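Local coordinates for clan CA, family C40, NlpC/P60 superfamily cysteine peptidase (Trichomonas vaginalis, PDB 6BIO), which is probably a cysteine peptidase of the NlpC/P60 family, the class of peptidoglycan hydrolases with which this parasite targets bacteria, at residues G27-K32 and L172-P177; P39-N44 and N61-V66; V115-F120 and D140-K145; H249-T252 and V257-Q260. All coordinates share one frame; numbering follows the deposited sequence. Where two conformers were deposited one is given.

Contact 1 of 4, residues G27-K32 and L172-P177; sequences GTNLVK and LGMSGP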
loop_
_atom_site.group_PDB
_atom_site.type_symbol
_atom_site.label_atom_id
_atom_site.label_comp_id
_atom_site.label_asym_id
_atom_site.label_seq_id
_atom_site.Cartn_x
_atom_site.Cartn_y
_atom_site.Cartn_z
ATOM N N GLY A 27 -10.317 11.962 16.079
ATOM C CA GLY A 27 -11.722 12.278 16.194
ATOM C C GLY A 27 -12.548 11.877 14.993
ATOM O O GLY A 27 -13.770 12.078 15.008
ATOM N N THR A 28 -11.945 11.277 13.966
ATOM C CA THR A 28 -12.642 10.977 12.727
ATOM C C THR A 28 -11.870 9.870 12.005
ATOM O O THR A 28 -11.098 9.124 12.625
ATOM C CB THR A 28 -12.861 12.269 11.918
ATOM O OG1 THR A 28 -13.682 11.933 10.804
ATOM C CG2 THR A 28 -11.527 12.915 11.444
ATOM N N ASN A 29 -12.153 9.717 10.710
ATOM C CA ASN A 29 -11.582 8.637 9.923
ATOM C C ASN A 29 -10.831 9.114 8.699
ATOM O O ASN A 29 -10.367 8.277 7.933
ATOM C CB ASN A 29 -12.647 7.615 9.497
ATOM C CG ASN A 29 -13.530 8.139 8.358
ATOM O OD1 ASN A 29 -13.970 9.226 8.420
ATOM N ND2 ASN A 29 -13.679 7.371 7.265
ATOM N N LEU A 30 -10.754 10.421 8.472
ATOM C CA LEU A 30 -10.154 10.919 7.243
ATOM C C LEU A 30 -9.421 12.225 7.495
ATOM O O LEU A 30 -9.663 12.921 8.490
ATOM C CB LEU A 30 -11.209 11.103 6.142
ATOM C CG LEU A 30 -12.103 12.318 6.184
ATOM C CD1 LEU A 30 -13.049 12.249 4.978
ATOM C CD2 LEU A 30 -12.905 12.457 7.445
ATOM N N VAL A 31 -8.526 12.572 6.570
ATOM C CA VAL A 31 -7.806 13.846 6.580
ATOM C C VAL A 31 -7.674 14.315 5.137
ATOM O O VAL A 31 -7.351 13.528 4.240
ATOM C CB VAL A 31 -6.420 13.732 7.293
ATOM C CG1 VAL A 31 -5.512 12.690 6.631
ATOM C CG2 VAL A 31 -5.702 15.076 7.353
ATOM N N LYS A 32 -7.862 15.627 4.910
ATOM C CA LYS A 32 -7.641 16.201 3.582
ATOM C C LYS A 32 -6.168 16.098 3.210
ATOM O O LYS A 32 -5.283 16.360 4.027
ATOM C CB LYS A 32 -8.093 17.661 3.546
ATOM C CG LYS A 32 -9.599 17.780 3.529
ATOM C CD LYS A 32 -10.041 19.249 3.433
ATOM C CE LYS A 32 -11.581 19.354 3.316
ATOM N NZ LYS A 32 -12.020 20.746 3.014
ATOM N N LEU A 172 -20.810 2.936 3.755
ATOM C CA LEU A 172 -20.408 3.913 2.762
ATOM C C LEU A 172 -19.339 4.834 3.343
ATOM O O LEU A 172 -19.480 5.372 4.454
ATOM C CB LEU A 172 -21.621 4.705 2.252
ATOM C CG LEU A 172 -21.337 5.745 1.191
ATOM C CD1 LEU A 172 -20.876 5.096 -0.025
ATOM C CD2 LEU A 172 -22.587 6.589 0.880
ATOM N N GLY A 173 -18.290 5.042 2.566
ATOM C CA GLY A 173 -17.270 5.995 2.940
ATOM C C GLY A 173 -16.158 5.474 3.819
ATOM O O GLY A 173 -15.343 6.278 4.280
ATOM N N MET A 174 -16.101 4.165 4.074
ATOM C CA MET A 174 -15.144 3.597 5.014
ATOM C C MET A 174 -14.096 2.745 4.308
ATOM O O MET A 174 -14.354 2.149 3.256
ATOM C CB MET A 174 -15.879 2.778 6.078
ATOM C CG MET A 174 -16.845 3.582 6.882
ATOM S SD MET A 174 -16.087 4.909 7.787
ATOM C CE MET A 174 -15.360 4.000 9.086
ATOM N N SER A 175 -12.922 2.676 4.924
ATOM C CA SER A 175 -11.789 1.953 4.380
ATOM C C SER A 175 -11.002 1.223 5.477
ATOM O O SER A 175 -9.782 1.078 5.374
ATOM C CB SER A 175 -10.882 2.853 3.562
ATOM O OG SER A 175 -10.481 3.961 4.316
ATOM N N GLY A 176 -11.674 0.727 6.508
ATOM C CA GLY A 176 -11.065 -0.167 7.478
ATOM C C GLY A 176 -10.673 0.491 8.770
ATOM O O GLY A 176 -10.619 1.725 8.881
ATOM N N PRO A 177 -10.329 -0.331 9.772
ATOM C CA PRO A 177 -10.087 -1.774 9.648
ATOM C C PRO A 177 -11.316 -2.669 9.687
ATOM O O PRO A 177 -11.198 -3.807 9.273
ATOM C CB PRO A 177 -9.205 -2.088 10.881
ATOM C CG PRO A 177 -9.604 -1.068 11.841
ATOM C CD PRO A 177 -9.823 0.194 11.042
HETATM O O HOH W 1 -12.442 4.768 6.979
#

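Contact 2 of 4, residues P39-N44 and N61-V66; sequences PDLARN and NGFAHV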
loop_
_atom_site.group_PDB
_atom_site.type_symbol
_atom_site.label_atom_id
_atom_site.label_comp_id
_atom_site.label_asym_id
_atom_site.label_seq_id
_atom_site.Cartn_x
_atom_site.Cartn_y
_atom_site.Cartn_z
ATOM N N PRO A 39 -1.101 25.002 0.566
ATOM C CA PRO A 39 -2.063 24.716 -0.490
ATOM C C PRO A 39 -3.157 25.754 -0.530
ATOM O O PRO A 39 -3.347 26.538 0.398
ATOM C CB PRO A 39 -2.671 23.376 -0.050
ATOM C CG PRO A 39 -2.540 23.384 1.449
ATOM C CD PRO A 39 -1.271 24.121 1.732
ATOM N N ASP A 40 -3.862 25.731 -1.648
ATOM C CA ASP A 40 -5.218 26.240 -1.729
ATOM C C ASP A 40 -6.071 25.275 -0.905
ATOM O O ASP A 40 -6.390 24.172 -1.348
ATOM C CB ASP A 40 -5.614 26.247 -3.205
ATOM C CG ASP A 40 -6.999 26.757 -3.444
ATOM O OD1 ASP A 40 -7.718 26.989 -2.435
ATOM O OD2 ASP A 40 -7.359 26.911 -4.666
ATOM N N LEU A 41 -6.433 25.671 0.316
ATOM C CA LEU A 41 -7.037 24.708 1.242
ATOM C C LEU A 41 -8.413 24.233 0.798
ATOM O O LEU A 41 -8.879 23.183 1.276
ATOM C CB LEU A 41 -7.149 25.305 2.639
ATOM C CG LEU A 41 -5.811 25.516 3.355
ATOM C CD1 LEU A 41 -5.921 26.472 4.553
ATOM C CD2 LEU A 41 -5.211 24.200 3.846
ATOM N N ALA A 42 -9.074 25.000 -0.074
ATOM C CA ALA A 42 -10.333 24.604 -0.683
ATOM C C ALA A 42 -10.169 23.476 -1.679
ATOM O O ALA A 42 -11.149 22.775 -1.956
ATOM C CB ALA A 42 -10.942 25.797 -1.436
ATOM N N ARG A 43 -8.983 23.308 -2.257
ATOM C CA ARG A 43 -8.780 22.375 -3.342
ATOM C C ARG A 43 -7.848 21.263 -2.851
ATOM O O ARG A 43 -6.690 21.171 -3.233
ATOM C CB ARG A 43 -8.213 23.123 -4.609
ATOM C CG ARG A 43 -9.219 24.037 -5.363
ATOM C CD ARG A 43 -8.657 24.523 -6.730
ATOM N NE ARG A 43 -9.638 25.196 -7.596
ATOM C CZ ARG A 43 -9.923 26.501 -7.559
ATOM N NH1 ARG A 43 -9.333 27.309 -6.666
ATOM N NH2 ARG A 43 -10.823 27.011 -8.403
ATOM N N ASN A 44 -8.356 20.423 -1.956
ATOM C CA ASN A 44 -7.604 19.229 -1.603
ATOM C C ASN A 44 -7.648 18.247 -2.766
ATOM O O ASN A 44 -8.637 18.166 -3.501
ATOM C CB ASN A 44 -8.155 18.570 -0.346
ATOM C CG ASN A 44 -9.605 18.176 -0.462
ATOM O OD1 ASN A 44 -10.498 19.026 -0.618
ATOM N ND2 ASN A 44 -9.866 16.881 -0.345
ATOM N N ASN A 61 5.538 23.558 7.468
ATOM C CA ASN A 61 4.371 24.438 7.564
ATOM C C ASN A 61 3.151 23.752 8.152
ATOM O O ASN A 61 2.014 24.025 7.756
ATOM C CB ASN A 61 4.022 25.017 6.200
ATOM C CG ASN A 61 5.138 25.776 5.616
ATOM O OD1 ASN A 61 5.847 26.489 6.323
ATOM N ND2 ASN A 61 5.327 25.633 4.298
ATOM N N GLY A 62 3.378 22.863 9.114
ATOM C CA GLY A 62 2.282 22.180 9.767
ATOM C C GLY A 62 1.810 20.917 9.085
ATOM O O GLY A 62 0.874 20.280 9.583
ATOM N N PHE A 63 2.409 20.544 7.964
ATOM C CA PHE A 63 2.036 19.347 7.231
ATOM C C PHE A 63 3.139 18.304 7.279
ATOM O O PHE A 63 4.326 18.626 7.338
ATOM C CB PHE A 63 1.794 19.699 5.757
ATOM C CG PHE A 63 0.567 20.541 5.507
ATOM C CD1 PHE A 63 -0.683 19.956 5.335
ATOM C CD2 PHE A 63 0.665 21.913 5.387
ATOM C CE1 PHE A 63 -1.784 20.710 5.085
ATOM C CE2 PHE A 63 -0.449 22.688 5.163
ATOM C CZ PHE A 63 -1.677 22.087 5.016
ATOM N N ALA A 64 2.728 17.056 7.179
ATOM C CA ALA A 64 3.613 15.943 6.889
ATOM C C ALA A 64 3.551 15.648 5.393
ATOM O O ALA A 64 2.456 15.583 4.815
ATOM C CB ALA A 64 3.181 14.687 7.646
ATOM N N HIS A 65 4.720 15.485 4.776
ATOM C CA HIS A 65 4.846 15.048 3.403
ATOM C C HIS A 65 4.919 13.531 3.441
ATOM O O HIS A 65 5.865 12.974 4.012
ATOM C CB HIS A 65 6.116 15.620 2.808
ATOM C CG HIS A 65 6.195 15.481 1.333
ATOM N ND1 HIS A 65 7.330 15.829 0.625
ATOM C CD2 HIS A 65 5.285 15.065 0.414
ATOM C CE1 HIS A 65 7.107 15.623 -0.664
ATOM N NE2 HIS A 65 5.879 15.170 -0.821
ATOM N N VAL A 66 3.911 12.856 2.884
ATOM C CA VAL A 66 3.782 11.409 2.996
ATOM C C VAL A 66 3.789 10.781 1.611
ATOM O O VAL A 66 3.478 11.417 0.607
ATOM C CB VAL A 66 2.542 10.977 3.836
ATOM C CG1 VAL A 66 2.595 11.632 5.230
ATOM C CG2 VAL A 66 1.237 11.358 3.134
#

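Contact 3 of 4, residues V115-F120 and D140-K145; sequences VTILDF and DALQYK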
loop_
_atom_site.group_PDB
_atom_site.type_symbol
_atom_site.label_atom_id
_atom_site.label_comp_id
_atom_site.label_asym_id
_atom_site.label_seq_id
_atom_site.Cartn_x
_atom_site.Cartn_y
_atom_site.Cartn_z
ATOM N N VAL A 115 17.262 -5.056 16.516
ATOM C CA VAL A 115 17.320 -3.830 15.726
ATOM C C VAL A 115 15.937 -3.187 15.698
ATOM O O VAL A 115 14.918 -3.807 16.047
ATOM C CB VAL A 115 17.824 -4.096 14.282
ATOM C CG1 VAL A 115 19.166 -4.881 14.280
ATOM C CG2 VAL A 115 16.754 -4.834 13.441
ATOM N N THR A 116 15.892 -1.934 15.268
ATOM C CA THR A 116 14.616 -1.242 15.134
ATOM C C THR A 116 14.447 -0.779 13.695
ATOM O O THR A 116 15.295 -0.043 13.179
ATOM C CB THR A 116 14.569 -0.039 16.079
ATOM O OG1 THR A 116 14.767 -0.469 17.432
ATOM C CG2 THR A 116 13.241 0.699 15.960
ATOM N N ILE A 117 13.336 -1.172 13.065
ATOM C CA ILE A 117 13.007 -0.709 11.723
ATOM C C ILE A 117 12.484 0.715 11.787
ATOM O O ILE A 117 11.510 1.008 12.495
ATOM C CB ILE A 117 11.991 -1.657 11.054
ATOM C CG1 ILE A 117 12.623 -3.023 10.765
ATOM C CG2 ILE A 117 11.357 -0.994 9.801
ATOM C CD1 ILE A 117 11.655 -4.115 10.406
ATOM N N LEU A 118 13.062 1.574 10.936
ATOM C CA LEU A 118 12.697 2.971 10.772
ATOM C C LEU A 118 12.012 3.252 9.451
ATOM O O LEU A 118 11.276 4.254 9.357
ATOM C CB LEU A 118 13.940 3.872 10.860
ATOM C CG LEU A 118 14.762 3.702 12.154
ATOM C CD1 LEU A 118 15.967 4.635 12.117
ATOM C CD2 LEU A 118 13.985 3.954 13.382
ATOM N N ASP A 119 12.264 2.441 8.421
ATOM C CA ASP A 119 11.619 2.591 7.115
ATOM C C ASP A 119 11.656 1.223 6.463
ATOM O O ASP A 119 12.474 0.365 6.825
ATOM C CB ASP A 119 12.319 3.659 6.246
ATOM C CG ASP A 119 11.537 4.028 5.030
ATOM O OD1 ASP A 119 10.296 3.797 4.951
ATOM O OD2 ASP A 119 12.137 4.633 4.109
ATOM N N PHE A 120 10.735 1.018 5.527
ATOM C CA PHE A 120 10.539 -0.274 4.899
ATOM C C PHE A 120 10.432 -0.122 3.393
ATOM O O PHE A 120 10.151 0.944 2.877
ATOM C CB PHE A 120 9.291 -0.986 5.442
ATOM C CG PHE A 120 8.017 -0.288 5.032
ATOM C CD1 PHE A 120 7.615 0.884 5.655
ATOM C CD2 PHE A 120 7.230 -0.762 3.997
ATOM C CE1 PHE A 120 6.513 1.567 5.263
ATOM C CE2 PHE A 120 6.088 -0.061 3.582
ATOM C CZ PHE A 120 5.736 1.088 4.219
ATOM N N ASP A 140 15.991 -9.410 3.514
ATOM C CA ASP A 140 15.890 -10.781 3.994
ATOM C C ASP A 140 16.782 -11.080 5.195
ATOM O O ASP A 140 16.689 -12.183 5.759
ATOM C CB ASP A 140 16.150 -11.732 2.837
ATOM C CG ASP A 140 15.005 -11.717 1.832
ATOM O OD1 ASP A 140 13.824 -11.583 2.271
ATOM O OD2 ASP A 140 15.264 -11.775 0.608
ATOM N N ALA A 141 17.627 -10.139 5.628
ATOM C CA ALA A 141 18.399 -10.367 6.832
ATOM C C ALA A 141 17.584 -10.180 8.094
ATOM O O ALA A 141 18.091 -10.521 9.168
ATOM C CB ALA A 141 19.624 -9.463 6.868
ATOM N N LEU A 142 16.357 -9.632 8.003
ATOM C CA LEU A 142 15.530 -9.388 9.176
ATOM C C LEU A 142 14.389 -10.374 9.258
ATOM O O LEU A 142 13.861 -10.814 8.233
ATOM C CB LEU A 142 14.937 -7.973 9.161
ATOM C CG LEU A 142 15.972 -6.844 9.170
ATOM C CD1 LEU A 142 15.281 -5.512 9.428
ATOM C CD2 LEU A 142 17.098 -7.064 10.218
ATOM N N GLN A 143 13.956 -10.650 10.494
ATOM C CA GLN A 143 12.844 -11.576 10.731
ATOM C C GLN A 143 11.522 -10.969 10.267
ATOM O O GLN A 143 10.729 -11.653 9.596
ATOM C CB GLN A 143 12.780 -11.934 12.227
ATOM C CG GLN A 143 11.574 -12.747 12.658
ATOM C CD GLN A 143 11.511 -14.090 12.010
ATOM O OE1 GLN A 143 12.539 -14.759 11.799
ATOM N NE2 GLN A 143 10.297 -14.510 11.673
ATOM N N TYR A 144 11.293 -9.681 10.583
ATOM C CA TYR A 144 10.036 -9.000 10.268
ATOM C C TYR A 144 9.870 -8.884 8.772
ATOM O O TYR A 144 10.803 -8.548 8.051
ATOM C CB TYR A 144 10.060 -7.603 10.890
ATOM C CG TYR A 144 8.784 -6.779 10.688
ATOM C CD1 TYR A 144 8.606 -5.982 9.551
ATOM C CD2 TYR A 144 7.765 -6.795 11.637
ATOM C CE1 TYR A 144 7.443 -5.231 9.371
ATOM C CE2 TYR A 144 6.609 -6.101 11.459
ATOM C CZ TYR A 144 6.446 -5.309 10.327
ATOM O OH TYR A 144 5.327 -4.560 10.092
ATOM N N LYS A 145 8.641 -9.086 8.305
ATOM C CA LYS A 145 8.265 -8.931 6.900
ATOM C C LYS A 145 7.110 -7.932 6.808
ATOM O O LYS A 145 6.089 -8.098 7.483
ATOM C CB LYS A 145 7.839 -10.275 6.311
ATOM C CG LYS A 145 8.859 -11.349 6.379
ATOM C CD LYS A 145 9.872 -11.187 5.297
ATOM C CE LYS A 145 10.918 -12.299 5.388
ATOM N NZ LYS A 145 11.857 -12.021 6.492
#

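Contact 4 of 4, residues H249-T252 and V257-Q260; sequences HAST and VKYQ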
loop_
_atom_site.group_PDB
_atom_site.type_symbol
_atom_site.label_atom_id
_atom_site.label_comp_id
_atom_site.label_asym_id
_atom_site.label_seq_id
_atom_site.Cartn_x
_atom_site.Cartn_y
_atom_site.Cartn_z
ATOM N N HIS A 249 -15.803 -8.324 -3.088
ATOM C CA HIS A 249 -16.217 -6.933 -3.038
ATOM C C HIS A 249 -16.991 -6.639 -1.757
ATOM O O HIS A 249 -17.513 -7.543 -1.094
ATOM C CB HIS A 249 -17.078 -6.533 -4.252
ATOM C CG HIS A 249 -18.397 -7.248 -4.395
ATOM N ND1 HIS A 249 -19.423 -6.698 -5.132
ATOM C CD2 HIS A 249 -18.834 -8.471 -4.006
ATOM C CE1 HIS A 249 -20.463 -7.520 -5.140
ATOM N NE2 HIS A 249 -20.130 -8.613 -4.474
ATOM N N ALA A 250 -17.030 -5.360 -1.401
ATOM C CA ALA A 250 -17.947 -4.888 -0.381
ATOM C C ALA A 250 -19.228 -4.500 -1.097
ATOM O O ALA A 250 -19.197 -3.640 -1.995
ATOM C CB ALA A 250 -17.366 -3.699 0.372
ATOM N N SER A 251 -20.328 -5.123 -0.714
ATOM C CA SER A 251 -21.572 -4.953 -1.437
ATOM C C SER A 251 -22.700 -4.570 -0.505
ATOM O O SER A 251 -22.783 -5.069 0.611
ATOM C CB SER A 251 -21.947 -6.273 -2.073
ATOM O OG SER A 251 -23.166 -6.188 -2.785
ATOM N N THR A 252 -23.602 -3.717 -0.989
ATOM C CA THR A 252 -24.807 -3.439 -0.221
ATOM C C THR A 252 -25.767 -4.610 -0.244
ATOM O O THR A 252 -26.633 -4.687 0.632
ATOM C CB THR A 252 -25.513 -2.177 -0.721
ATOM O OG1 THR A 252 -25.784 -2.293 -2.122
ATOM C CG2 THR A 252 -24.702 -0.973 -0.417
ATOM N N VAL A 257 -18.549 -7.676 2.951
ATOM C CA VAL A 257 -17.465 -8.081 2.075
ATOM C C VAL A 257 -17.615 -9.572 1.835
ATOM O O VAL A 257 -17.641 -10.359 2.785
ATOM C CB VAL A 257 -16.111 -7.760 2.715
ATOM C CG1 VAL A 257 -14.947 -8.324 1.832
ATOM C CG2 VAL A 257 -15.994 -6.267 2.955
ATOM N N LYS A 258 -17.724 -9.953 0.570
ATOM C CA LYS A 258 -18.055 -11.311 0.177
ATOM C C LYS A 258 -17.535 -11.648 -1.211
ATOM O O LYS A 258 -17.170 -10.767 -2.012
ATOM C CB LYS A 258 -19.565 -11.534 0.186
ATOM C CG LYS A 258 -20.334 -10.660 -0.780
ATOM C CD LYS A 258 -21.829 -10.982 -0.725
ATOM C CE LYS A 258 -22.613 -9.979 -1.380
ATOM N NZ LYS A 258 -23.993 -10.523 -1.673
ATOM N N TYR A 259 -17.511 -12.954 -1.479
ATOM C CA TYR A 259 -17.265 -13.453 -2.819
ATOM C C TYR A 259 -18.449 -13.188 -3.739
ATOM O O TYR A 259 -19.617 -13.135 -3.318
ATOM C CB TYR A 259 -17.047 -14.959 -2.782
ATOM C CG TYR A 259 -15.715 -15.433 -2.222
ATOM C CD1 TYR A 259 -14.591 -15.532 -3.029
ATOM C CD2 TYR A 259 -15.594 -15.825 -0.893
ATOM C CE1 TYR A 259 -13.403 -15.992 -2.528
ATOM C CE2 TYR A 259 -14.385 -16.276 -0.388
ATOM C CZ TYR A 259 -13.314 -16.374 -1.220
ATOM O OH TYR A 259 -12.119 -16.797 -0.699
ATOM N N GLN A 260 -18.129 -13.114 -5.027
ATOM C CA GLN A 260 -19.121 -13.015 -6.095
ATOM C C GLN A 260 -18.601 -13.744 -7.316
ATOM O O GLN A 260 -17.451 -13.578 -7.721
ATOM C CB GLN A 260 -19.389 -11.568 -6.536
ATOM C CG GLN A 260 -20.201 -11.454 -7.862
ATOM C CD GLN A 260 -21.653 -11.961 -7.733
ATOM O OE1 GLN A 260 -22.314 -11.649 -6.739
ATOM N NE2 GLN A 260 -22.164 -12.719 -8.753
#

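Contact 1 of 4, residues G27-K32 and L172-P177
Van der Waals contact between N29 and M174 makes up most of this small interface, which buries only about 98 Å² in all. The amide nitrogen ND2 of N29 lies 3.5 Å from the thioether sulfur SD of M174, the two side chains running at a slant to one another. M174 gets there by curling: its CG stands beside the backbone N (chi1 -61°), and further bends at chi2 and chi3 fold the sulfur round until it faces the asparagine. The methyl carbon CE of M174 follows at 4.2 Å from ND2 of N29. On the partner side, N29 holds CG between its backbone N and carbonyl carbon (chi1 75°), which projects the amide across the gap. The same ND2 of N29 passes 3.6 Å from O of G173.

Hydrogen bonding between the segments goes through solvent. One water accepts from ND2 of N29 at 2.9 Å and from the backbone N of S175 at 3.0 Å, so a single oxygen couples a side-chain amide to a main-chain amide across a distance the two do not bridge directly.

Each segment is also tied into its own part of the fold. N29 pairs through its backbone with F50, while G173 and M174 both bond to D181, the residue just before the cysteine of the family's DCSG signature. The arrangement is that of a lightly packed, water-bridged domain interface, here joining the strand-rich N-terminal part to a loop of the NlpC/P60 peptidase domain.

Contact 2 of 4, residues P39-N44 and N61-V66
P39 and F63 form the close half of this contact, their side chains reaching for each other from opposite directions. The pyrrolidine carbon CD of P39 lies 3.8 Å from CE2 of F63, and CG of P39 is 3.9 Å from CZ of the same ring, so two ring carbons of the proline seat against the far end of the phenyl group at an oblique angle. F63 carries its CG beside the backbone N (chi1 -69°), directing the ring at the proline. W74 of strand 71-76 also touches F63, and Y34 of strand 30-34 touches P39. The pairing fastens the loop that links strands 30-34 and 46-49 to the start of strand 63-68, among the antiparallel strands of what is probably an SH3-like N-terminal region. Packing slackens at L41, whose CD2 reaches the ring edge, near its plane, at 4.3 Å from CZ of F63. L41 itself belongs to a type I turn running from D40 to R43, closed by R43 N bonding to D40 O, whose residues D40, A42 and R43 face solvent. There the turn is braced by its own charges: NH1 of R43 donates to OD2 of D40 at 2.8 Å in a salt bridge, the carboxylate oxygen lying within 1° of the guanidinium plane.

Contact 3 of 4, residues V115-F120 and D140-K145
I117 is the hub of this apolar contact, meeting both L142 and Y144 from the adjoining loop. Its CG1 stands beside the backbone N and chi2 is extended at 167°, so that CD1 is carried out to the tyrosine. There CD1 of I117 lies 3.7 Å from CD1 of Y144 and 3.9 Å from CB of Y144, approaching the root of the ring obliquely while the two side chains cross at about a right angle. Y144 has its CG trans to the backbone N (chi1 -178°), which turns the CB-CG-CD1 end of the side chain to I117. L142 runs past I117 in the opposite sense and divides its branches between two partners. Its CD1 is 3.9 Å from CG1 of I117, and its CD2 is 3.9 Å from CG2 of V115. With CG1 of V115 beside the backbone N (chi1 -52°), CG2 is left between N and the carbonyl carbon, where it meets L142. V115, I117 and L142 are buried, whereas Y144 remains partly exposed. Within this bacterial SH3 domain the loop following strand 133-138 thus closes over strand 114-122: Y126 of strand 125-130 touches I117, L142 and Y144, T87 of strand 80-88 packs on V115 and I117, I85 of the same strand meets Y144, and I20 of strand 19-23 adds to the packing on I117.

Contact 4 of 4, residues H249-T252 and V257-Q260
H249 and K258 form an antiparallel hydrogen-bonded pair, H249 N to K258 O at 3.0 Å and K258 N to H249 O at 2.9 Å, and the short strand segments meet at a steep 110°. The next pair, A250 with V257, is non-hydrogen-bonded and brings the CA atoms to 4.1 Å. Here the CA of V257 also makes a CA-H...O contact with H249 O. On this face CB of A250 touches CG2 of V257 at 3.9 Å, a small apolar patch.

H249 and K258 share the opposite face. Together the strands 246-251 and 256-261 make a beta hairpin at the margin of the peptidase sheet, and the imidazole ND1 of H249 is hydrogen-bonded to NE2 of H237, consistent with the two histidines of the Cys-His-His triad known from NlpC/P60 enzymes. CG of H249 lies between the backbone N and carbonyl carbon (chi1 63°), which leads the ring alongside the extended chain of K258. Several neighbours fix the ring: CB of S251 lies 3.6 Å above one face, toward the rim, while K258 O sits in plane at its edge. NE2 of H249 is buried without a polar partner in the model; CB of Q260 lies 3.7 Å from this NE2 in one conformer, less certain because Q260 was modelled twice. CE of K258 is 3.8 Å from CB of S251. In the turn, N253 engages both polar ends: its N donates to S251 OG, and its O accepts a weak bond from K258 NZ.

In the fold
Contacts 1, 2 and 3 all reach the antiparallel strands of the SH3-like N-terminal part, whereas contact 4 lies in the antiparallel sheet of the NlpC/P60 domain. Contact 1 joins these two parts, spanning 139 intervening residues, and contacts 2 and 3 are nested in series inside the loop it closes; contact 4 follows later in the chain. Contacts 1 and 2 touch through CG of K32 and ND2 of N44, with centres 18 Å apart. The centre of contact 3 lies about 29 Å from that of contact 1 and about 34 Å from that of contact 4, across the chain's centre. Contact 1 thus sits between the SH3-like N-terminal part and the probable active-site region, its centre 19 Å from that of contact 4.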